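Local structure of aminotransferase class-III (5GHG) at residues A98-L101 with V102-A105; T115-G118 with S119-N122; G153-I156 with A157-S160; L300-E303 with R304-A307. The protein probably moves amino groups between amines and ketones or keto acids, as an omega-transaminase using a pyridoxal-phosphate cofactor, bound here in its aminated form. The protein carries 1 engineered substitution. All coordinates share one frame; numbering follows the deposited sequence.

Contact 1: residues A98-L101 with V102-A105; sequences AEKL and VSMA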
loop_
_atom_site.group_PDB
_atom_site.type_symbol
_atom_site.label_atom_id
_atom_site.label_comp_id
_atom_site.label_asym_id
_atom_site.label_seq_id
_atom_site.Cartn_x
_atom_site.Cartn_y
_atom_site.Cartn_z
ATOM N N ALA B 98 15.726 11.280 -0.743
ATOM C CA ALA B 98 16.187 10.706 -1.999
ATOM C C ALA B 98 17.696 10.875 -2.152
ATOM O O ALA B 98 18.406 9.929 -2.519
ATOM C CB ALA B 98 15.461 11.351 -3.176
ATOM N N GLU B 99 18.193 12.072 -1.866
ATOM C CA GLU B 99 19.623 12.324 -1.977
ATOM C C GLU B 99 20.413 11.442 -1.006
ATOM O O GLU B 99 21.426 10.844 -1.376
ATOM C CB GLU B 99 19.918 13.794 -1.718
ATOM C CG GLU B 99 21.364 14.157 -1.995
ATOM C CD GLU B 99 21.701 15.580 -1.564
ATOM O OE1 GLU B 99 20.761 16.383 -1.300
ATOM O OE2 GLU B 99 22.915 15.892 -1.494
ATOM N N LYS B 100 19.942 11.342 0.236
ATOM C CA LYS B 100 20.611 10.512 1.230
ATOM C C LYS B 100 20.651 9.041 0.798
ATOM O O LYS B 100 21.680 8.376 0.928
ATOM C CB LYS B 100 19.920 10.676 2.575
ATOM C CG LYS B 100 20.371 9.717 3.630
ATOM C CD LYS B 100 21.780 10.030 4.063
ATOM C CE LYS B 100 21.837 11.382 4.776
ATOM N NZ LYS B 100 23.229 11.689 5.243
ATOM N N LEU B 101 19.537 8.520 0.270
ATOM C CA LEU B 101 19.491 7.107 -0.095
ATOM C C LEU B 101 20.410 6.808 -1.272
ATOM O O LEU B 101 21.066 5.766 -1.304
ATOM C CB LEU B 101 18.067 6.676 -0.425
ATOM C CG LEU B 101 17.074 6.647 0.760
ATOM C CD1 LEU B 101 15.697 6.193 0.270
ATOM C CD2 LEU B 101 17.588 5.755 1.853
ATOM N N VAL B 102 20.436 7.690 -2.276
ATOM C CA VAL B 102 21.363 7.495 -3.373
ATOM C C VAL B 102 22.796 7.499 -2.842
ATOM O O VAL B 102 23.607 6.643 -3.199
ATOM C CB VAL B 102 21.139 8.562 -4.467
ATOM C CG1 VAL B 102 22.267 8.532 -5.515
ATOM C CG2 VAL B 102 19.801 8.337 -5.155
ATOM N N SER B 103 23.110 8.433 -1.948
ATOM C CA SER B 103 24.479 8.529 -1.441
ATOM C C SER B 103 24.876 7.314 -0.615
ATOM O O SER B 103 26.061 7.003 -0.517
ATOM C CB SER B 103 24.652 9.814 -0.619
ATOM O OG SER B 103 24.093 9.667 0.671
ATOM N N MET B 104 23.916 6.620 -0.011
ATOM C CA MET B 104 24.205 5.448 0.809
ATOM C C MET B 104 24.267 4.147 0.022
ATOM O O MET B 104 24.585 3.108 0.604
ATOM C CB MET B 104 23.121 5.256 1.890
ATOM C CG MET B 104 23.028 6.307 2.973
ATOM S SD MET B 104 21.467 5.992 3.900
ATOM C CE MET B 104 21.894 4.544 4.832
ATOM N N ALA B 105 23.911 4.158 -1.253
ATOM C CA ALA B 105 23.681 2.910 -1.958
ATOM C C ALA B 105 24.965 2.074 -2.004
ATOM O O ALA B 105 26.060 2.618 -2.167
ATOM C CB ALA B 105 23.166 3.166 -3.377
HETATM O O HOH W 1 24.308 11.933 2.131
#
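Met104 folds back along the helix to lie across Lys100, one turn earlier. With CG anti to its own carbonyl carbon (chi1 -67°), the chain starts out over the peptide of Lys100: CB is 3.6 Å from Lys100 O, and CG passes closer still, 3.2 Å from that same oxygen. SD stays beside that oxygen and also meets the side chain, 3.9 Å from Lys100 CG, and is more loosely placed beside Leu101 CD2. A last bend at chi3 turns CE aside, and the residue as a whole packs against Phe264 and Leu270. A flexible, unbranched thioether suits this path. This is the C-terminal end of helix 93-104, whose Ala98 and Leu101 pack on strand 111-115 of the main sheet. Lys100 O is gripped twice from one face of its plane: Met104 N donates at 3.0 Å in a bent hydrogen bond (133° at the hydrogen), and Ser103 OG donates at 2.7 Å. Serine suits the place, its hydroxyl being near enough to CA to turn back to a carbonyl of the preceding turn, and here it also accepts from water 1. On the outer side the long methylenes of Lys100 bend at chi2 and chi3, carrying NZ to a weak bond with the same water and a long, weak ion pair with Glu343.

Contact 2: residues T115-G118 with S119-N122; sequences TNSG and SEAN. With PMP (4'-deoxy-4'-aminopyridoxal-5'-phosphate), chain C.
Ser117 and Glu120 grip each other in both directions. Ser117 OG lies between its own N and carbonyl carbon (chi1 64°), which turns it to the N-H of Glu120, accepted at 3.0 Å and almost straight, while the carboxylate of Glu120 reaches back for the backbone of the incoming loop. Its OE1 serves two donors: Asn116 N arrives at 2.8 Å nearly in line with the C-O bond, and Ser117 N at 3.1 Å from the anti side, 26° out of the carboxylate plane. The reciprocal pair is a capping box at the start of helix 118-135, and this helix end cradles the cofactor phosphate, as in other fold-type I aminotransferases. Packing is closest there. Gly118 N donates to PMP O2P at 3.0 Å, and Ser119 meets PMP O1P through both its N and its OG, the hydroxyl at only 2.5 Å. Gly118 has no side chain to collide with the ester oxygen O4P, and the helix N-terminus probably adds a favourable field for the phosphate charge. Thr115 OG1 and Ala121 N grip Ser117 O from opposite faces. Ser117 OG is hydrogen-bonded to Glu120 OE2 of the second subunit, and Glu120 OE2 to Ser117 OG of that subunit. Slacker are the partly exposed Asn116 amide, whose ND2 makes two weak bonds to the Glu120 carboxylate, its plane turned 37° away, and the Thr115 methyl, CG2 resting 3.9 Å from Ala121 CA.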
loop_
_atom_site.group_PDB
_atom_site.type_symbol
_atom_site.label_atom_id
_atom_site.label_comp_id
_atom_site.label_asym_id
_atom_site.label_seq_id
_atom_site.Cartn_x
_atom_site.Cartn_y
_atom_site.Cartn_z
ATOM N N THR B 115 7.243 5.006 -2.260
ATOM C CA THR B 115 5.897 4.437 -2.147
ATOM C C THR B 115 5.572 4.342 -0.667
ATOM O O THR B 115 6.363 4.752 0.196
ATOM C CB THR B 115 5.804 3.049 -2.795
ATOM O OG1 THR B 115 6.634 2.126 -2.070
ATOM C CG2 THR B 115 6.276 3.085 -4.253
ATOM N N ASN B 116 4.410 3.788 -0.347
ATOM C CA ASN B 116 4.082 3.570 1.043
ATOM C C ASN B 116 4.612 2.248 1.570
ATOM O O ASN B 116 5.108 2.181 2.698
ATOM C CB ASN B 116 2.567 3.645 1.238
ATOM C CG ASN B 116 1.995 4.960 0.784
ATOM O OD1 ASN B 116 2.262 5.988 1.383
ATOM N ND2 ASN B 116 1.252 4.937 -0.322
ATOM N N SER B 117 4.543 1.199 0.763
ATOM C CA SER B 117 4.831 -0.151 1.220
ATOM C C SER B 117 5.865 -0.806 0.320
ATOM O O SER B 117 6.061 -0.404 -0.824
ATOM C CB SER B 117 3.547 -1.005 1.220
ATOM O OG SER B 117 3.075 -1.143 -0.105
ATOM N N GLY B 118 6.490 -1.866 0.848
ATOM C CA GLY B 118 7.354 -2.696 0.024
ATOM C C GLY B 118 6.606 -3.346 -1.129
ATOM O O GLY B 118 7.143 -3.471 -2.233
ATOM N N SER B 119 5.361 -3.770 -0.890
ATOM C CA SER B 119 4.524 -4.322 -1.926
ATOM C C SER B 119 4.326 -3.331 -3.080
ATOM O O SER B 119 4.449 -3.697 -4.251
ATOM C CB SER B 119 3.144 -4.739 -1.354
ATOM O OG SER B 119 3.267 -5.772 -0.375
ATOM N N GLU B 120 3.977 -2.082 -2.767
ATOM C CA GLU B 120 3.836 -1.077 -3.820
ATOM C C GLU B 120 5.164 -0.831 -4.538
ATOM O O GLU B 120 5.184 -0.607 -5.748
ATOM C CB GLU B 120 3.342 0.252 -3.247
ATOM C CG GLU B 120 1.866 0.344 -2.944
ATOM C CD GLU B 120 1.571 1.639 -2.145
ATOM O OE1 GLU B 120 2.468 2.084 -1.397
ATOM O OE2 GLU B 120 0.466 2.206 -2.270
ATOM N N ALA B 121 6.270 -0.832 -3.798
ATOM C CA ALA B 121 7.572 -0.625 -4.424
ATOM C C ALA B 121 7.856 -1.708 -5.460
ATOM O O ALA B 121 8.199 -1.414 -6.605
ATOM C CB ALA B 121 8.675 -0.577 -3.369
ATOM N N ASN B 122 7.722 -2.975 -5.067
ATOM C CA ASN B 122 7.983 -4.067 -6.000
ATOM C C ASN B 122 6.999 -4.063 -7.159
ATOM O O ASN B 122 7.359 -4.395 -8.298
ATOM C CB ASN B 122 7.957 -5.400 -5.261
ATOM C CG ASN B 122 9.263 -5.682 -4.544
ATOM O OD1 ASN B 122 10.327 -5.227 -4.992
ATOM N ND2 ASN B 122 9.200 -6.401 -3.428
HETATM N N1 PMP C . 9.773 -7.603 0.358
HETATM C C2 PMP C . 10.202 -8.231 1.487
HETATM C C2A PMP C . 11.526 -8.933 1.463
HETATM C C3 PMP C . 9.411 -8.262 2.656
HETATM O O3 PMP C . 9.865 -8.983 3.730
HETATM C C4 PMP C . 8.158 -7.581 2.673
HETATM C C4A PMP C . 7.275 -7.487 3.905
HETATM N N4A PMP C . 7.201 -8.688 4.697
HETATM C C5 PMP C . 7.758 -6.923 1.479
HETATM C C6 PMP C . 8.594 -6.894 0.374
HETATM C C5A PMP C . 6.445 -6.210 1.363
HETATM O O4P PMP C . 6.441 -5.038 2.181
HETATM P P PMP C . 5.007 -4.455 2.722
HETATM O O1P PMP C . 4.076 -4.341 1.569
HETATM O O2P PMP C . 5.379 -3.116 3.334
HETATM O O3P PMP C . 4.442 -5.424 3.737
#

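Contact 3: residues G153-I156 with A157-S160; sequences GVTI and ASAS. With PMP (4'-deoxy-4'-aminopyridoxal-5'-phosphate), chain C.
A chi1 near +60° in both Thr155 (68°) and Ser158 (56°) tucks each hydroxyl between its own N and carbonyl carbon, and so brings Thr155 OG1 and Ser158 OG to 2.7 Å. The same setting points OG1 at the first turn of the helix, where it accepts the N-H of Ser158 at 3.0 Å. Thr155 is thus the N-cap: its short hydroxyl replaces a carbonyl that the preceding turn cannot supply, and Asp123 of the same chain holds OG1 with a further hydrogen bond. Thr155 O accepts a shorter bond from Ala159 N, 2.6 Å, with Ala159 CB pressed to 3.0 Å from that oxygen; the small alanine packs closely there. One residue on, Ile156 O receives Ser160 OG at 2.7 Å, nearly in line with the carbonyl bond, whereas the backbone N of Ser160 adds only a weak bond. Ser160 OG is also held by Ile175 N, which fixes its rotation. Ahead of the cap, Gly153 has a phi of 117°, readily adopted only by glycine; its O makes a CH...O contact, 3.2 Å from Ala159 CA. The bare CA of Gly153 lies 3.6 Å from PMP C5A. Across the dimer boundary, Asp123 of the second subunit takes the N-H of Ile156, and Ile156 packs on Ala157 of that subunit. Together these make an N-capped helix start set between the cofactor pocket and the subunit interface, consistent with the dimeric fold-type I aminotransferases.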
loop_
_atom_site.group_PDB
_atom_site.type_symbol
_atom_site.label_atom_id
_atom_site.label_comp_id
_atom_site.label_asym_id
_atom_site.label_seq_id
_atom_site.Cartn_x
_atom_site.Cartn_y
_atom_site.Cartn_z
ATOM N N GLY B 153 5.788 -9.189 -1.150
ATOM C CA GLY B 153 4.623 -8.363 -0.874
ATOM C C GLY B 153 3.347 -9.004 -1.375
ATOM O O GLY B 153 3.315 -10.187 -1.750
ATOM N N VAL B 154 2.281 -8.213 -1.376
ATOM C CA VAL B 154 0.932 -8.762 -1.466
ATOM C C VAL B 154 0.017 -8.010 -2.437
ATOM O O VAL B 154 -1.189 -8.241 -2.427
ATOM C CB VAL B 154 0.280 -8.807 -0.081
ATOM C CG1 VAL B 154 1.105 -9.640 0.887
ATOM C CG2 VAL B 154 0.084 -7.388 0.463
ATOM N N THR B 155 0.544 -7.110 -3.266
ATOM C CA THR B 155 -0.331 -6.685 -4.353
ATOM C C THR B 155 -0.492 -7.842 -5.332
ATOM O O THR B 155 0.195 -8.863 -5.240
ATOM C CB THR B 155 0.192 -5.454 -5.105
ATOM O OG1 THR B 155 1.372 -5.791 -5.824
ATOM C CG2 THR B 155 0.450 -4.277 -4.178
ATOM N N ILE B 156 -1.416 -7.703 -6.271
ATOM C CA ILE B 156 -1.635 -8.809 -7.204
ATOM C C ILE B 156 -0.330 -9.165 -7.914
ATOM O O ILE B 156 0.016 -10.354 -8.062
ATOM C CB ILE B 156 -2.786 -8.478 -8.161
ATOM C CG1 ILE B 156 -4.119 -8.740 -7.450
ATOM C CG2 ILE B 156 -2.671 -9.263 -9.453
ATOM C CD1 ILE B 156 -5.353 -8.192 -8.106
ATOM N N ALA B 157 0.434 -8.163 -8.322
ATOM C CA ALA B 157 1.711 -8.423 -8.974
ATOM C C ALA B 157 2.787 -8.876 -7.976
ATOM O O ALA B 157 3.512 -9.840 -8.236
ATOM C CB ALA B 157 2.186 -7.203 -9.737
ATOM N N SER B 158 2.924 -8.192 -6.838
ATOM C CA SER B 158 4.025 -8.559 -5.967
ATOM C C SER B 158 3.724 -9.844 -5.174
ATOM O O SER B 158 4.654 -10.581 -4.847
ATOM C CB SER B 158 4.410 -7.397 -5.041
ATOM O OG SER B 158 3.326 -6.918 -4.267
ATOM N N ALA B 159 2.451 -10.147 -4.903
ATOM C CA ALA B 159 2.096 -11.461 -4.375
ATOM C C ALA B 159 2.392 -12.576 -5.376
ATOM O O ALA B 159 2.605 -13.732 -4.979
ATOM C CB ALA B 159 0.623 -11.518 -3.988
ATOM N N SER B 160 2.371 -12.254 -6.669
ATOM C CA SER B 160 2.784 -13.212 -7.685
ATOM C C SER B 160 4.283 -13.454 -7.631
ATOM O O SER B 160 4.733 -14.588 -7.811
ATOM C CB SER B 160 2.373 -12.727 -9.075
ATOM O OG SER B 160 0.956 -12.661 -9.196
HETATM N N1 PMP C . 9.773 -7.603 0.358
HETATM C C2 PMP C . 10.202 -8.231 1.487
HETATM C C2A PMP C . 11.526 -8.933 1.463
HETATM C C3 PMP C . 9.411 -8.262 2.656
HETATM O O3 PMP C . 9.865 -8.983 3.730
HETATM C C4 PMP C . 8.158 -7.581 2.673
HETATM C C4A PMP C . 7.275 -7.487 3.905
HETATM N N4A PMP C . 7.201 -8.688 4.697
HETATM C C5 PMP C . 7.758 -6.923 1.479
HETATM C C6 PMP C . 8.594 -6.894 0.374
HETATM C C5A PMP C . 6.445 -6.210 1.363
HETATM O O4P PMP C . 6.441 -5.038 2.181
HETATM P P PMP C . 5.007 -4.455 2.722
HETATM O O1P PMP C . 4.076 -4.341 1.569
HETATM O O2P PMP C . 5.379 -3.116 3.334
HETATM O O3P PMP C . 4.442 -5.424 3.737
#

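Contact 4: residues L300-E303 with R304-A307; sequences LINE and RVYA
Asn302 OD1 meets the N-H of Val305 almost head-on at its C=O, at 3.0 Å. The torsion that allows this places CG between Asn302's own N and carbonyl carbon (chi1 66°), so that the short amide curls over the first turn. The main chain follows suit: Asn302 O accepts from Tyr306 N in its carbonyl plane, at 2.9 Å, and Glu303 O takes Ala307 N at 2.7 Å. Beneath the cap, Ile301 spreads its branches under the turn. CB sits 3.9 Å from Val305 CG1, the two side chains crossing at about a right angle, while CD1 reaches Tyr306 CB at 3.7 Å and the edge of the ring near its plane. Glu303 comes to the ring edge as well, OE2 lying 4.0 Å from Tyr306 CD2, with carboxylate and ring planes 76° apart. A second shell fixes these groups. Asp281 OD1 accepts from Asn302 ND2 and forms a salt bridge with Arg304 NH1, aligning two side chains that run side by side. Ser110 binds Glu303 OE2, and Lys111 makes a cation-pi contact with Tyr306. Arg132 donates to the carbonyls of Arg304 and Val305. Asparagine before the helix, with isoleucine and tyrosine at its N' and N4 positions, makes an N-cap and hydrophobic staple where strand 297-301 of the main sheet turns into the short helix 303-306.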
loop_
_atom_site.group_PDB
_atom_site.type_symbol
_atom_site.label_atom_id
_atom_site.label_comp_id
_atom_site.label_asym_id
_atom_site.label_seq_id
_atom_site.Cartn_x
_atom_site.Cartn_y
_atom_site.Cartn_z
ATOM N N LEU B 300 15.662 2.282 -5.507
ATOM C CA LEU B 300 16.702 2.985 -6.245
ATOM C C LEU B 300 16.928 2.269 -7.569
ATOM O O LEU B 300 16.856 1.030 -7.634
ATOM C CB LEU B 300 18.005 2.993 -5.454
ATOM C CG LEU B 300 18.013 3.843 -4.175
ATOM C CD1 LEU B 300 19.134 3.388 -3.266
ATOM C CD2 LEU B 300 18.236 5.276 -4.581
ATOM N N ILE B 301 17.231 3.037 -8.615
ATOM C CA ILE B 301 17.611 2.442 -9.889
ATOM C C ILE B 301 18.916 3.056 -10.364
ATOM O O ILE B 301 19.208 4.231 -10.095
ATOM C CB ILE B 301 16.510 2.609 -10.966
ATOM C CG1 ILE B 301 16.330 4.072 -11.313
ATOM C CG2 ILE B 301 15.185 2.017 -10.480
ATOM C CD1 ILE B 301 15.361 4.289 -12.454
ATOM N N ASN B 302 19.703 2.262 -11.085
ATOM C CA ASN B 302 20.981 2.774 -11.561
ATOM C C ASN B 302 20.801 3.442 -12.923
ATOM O O ASN B 302 19.683 3.554 -13.455
ATOM C CB ASN B 302 22.033 1.678 -11.561
ATOM C CG ASN B 302 21.748 0.568 -12.553
ATOM O OD1 ASN B 302 20.832 0.651 -13.358
ATOM N ND2 ASN B 302 22.557 -0.470 -12.509
ATOM N N GLU B 303 21.907 3.930 -13.489
ATOM C CA GLU B 303 21.819 4.662 -14.745
ATOM C C GLU B 303 21.433 3.733 -15.904
ATOM O O GLU B 303 20.682 4.131 -16.795
ATOM C CB GLU B 303 23.147 5.370 -15.032
ATOM C CG GLU B 303 23.106 6.289 -16.255
ATOM C CD GLU B 303 22.134 7.453 -16.091
ATOM O OE1 GLU B 303 21.618 7.929 -17.117
ATOM O OE2 GLU B 303 21.870 7.896 -14.933
ATOM N N ARG B 304 21.928 2.502 -15.885
ATOM C CA ARG B 304 21.542 1.518 -16.880
ATOM C C ARG B 304 20.024 1.403 -16.984
ATOM O O ARG B 304 19.461 1.405 -18.080
ATOM C CB ARG B 304 22.158 0.161 -16.527
ATOM C CG ARG B 304 21.738 -1.007 -17.404
ATOM C CD ARG B 304 22.166 -2.306 -16.767
ATOM N NE ARG B 304 21.900 -3.471 -17.605
ATOM C CZ ARG B 304 22.090 -4.725 -17.218
ATOM N NH1 ARG B 304 22.531 -4.984 -15.991
ATOM N NH2 ARG B 304 21.834 -5.720 -18.057
ATOM N N VAL B 305 19.341 1.317 -15.832
ATOM C CA VAL B 305 17.890 1.248 -15.838
ATOM C C VAL B 305 17.287 2.578 -16.233
ATOM O O VAL B 305 16.345 2.633 -17.030
ATOM C CB VAL B 305 17.370 0.780 -14.462
ATOM C CG1 VAL B 305 15.847 0.843 -14.398
ATOM C CG2 VAL B 305 17.871 -0.629 -14.154
ATOM N N TYR B 306 17.807 3.674 -15.681
ATOM C CA TYR B 306 17.172 4.979 -15.841
ATOM C C TYR B 306 17.366 5.562 -17.250
ATOM O O TYR B 306 16.485 6.267 -17.733
ATOM C CB TYR B 306 17.715 5.960 -14.803
ATOM C CG TYR B 306 17.109 7.349 -14.875
ATOM C CD1 TYR B 306 15.786 7.576 -14.533
ATOM C CD2 TYR B 306 17.884 8.443 -15.279
ATOM C CE1 TYR B 306 15.231 8.849 -14.595
ATOM C CE2 TYR B 306 17.347 9.717 -15.347
ATOM C CZ TYR B 306 16.021 9.915 -15.004
ATOM O OH TYR B 306 15.487 11.183 -15.081
ATOM N N ALA B 307 18.490 5.274 -17.898
ATOM C CA ALA B 307 18.840 5.947 -19.164
ATOM C C ALA B 307 17.725 5.891 -20.219
ATOM O O ALA B 307 17.343 6.950 -20.725
ATOM C CB ALA B 307 20.134 5.356 -19.717
#

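The four local contacts fall into two neighbouring pairs around the large domain's sheet. Contacts 2 and 3 lie nearest the cofactor, their centres about 10 Å apart, and both touch PMP and the second subunit; they meet directly where Val154 N donates to Ser119 OG at 2.8 Å, so the phosphate-binding serine is held from the loop before helix 156-161. Contacts 1 and 4 belong to the periphery, with centres about 14 Å apart, and join through leucine and valine: Val102 CG2 lies 3.5 Å from Leu300 CD2. Contact 1 stays about 9 Å from contact 2 at the nearest atoms, and about 18 Å from contact 3.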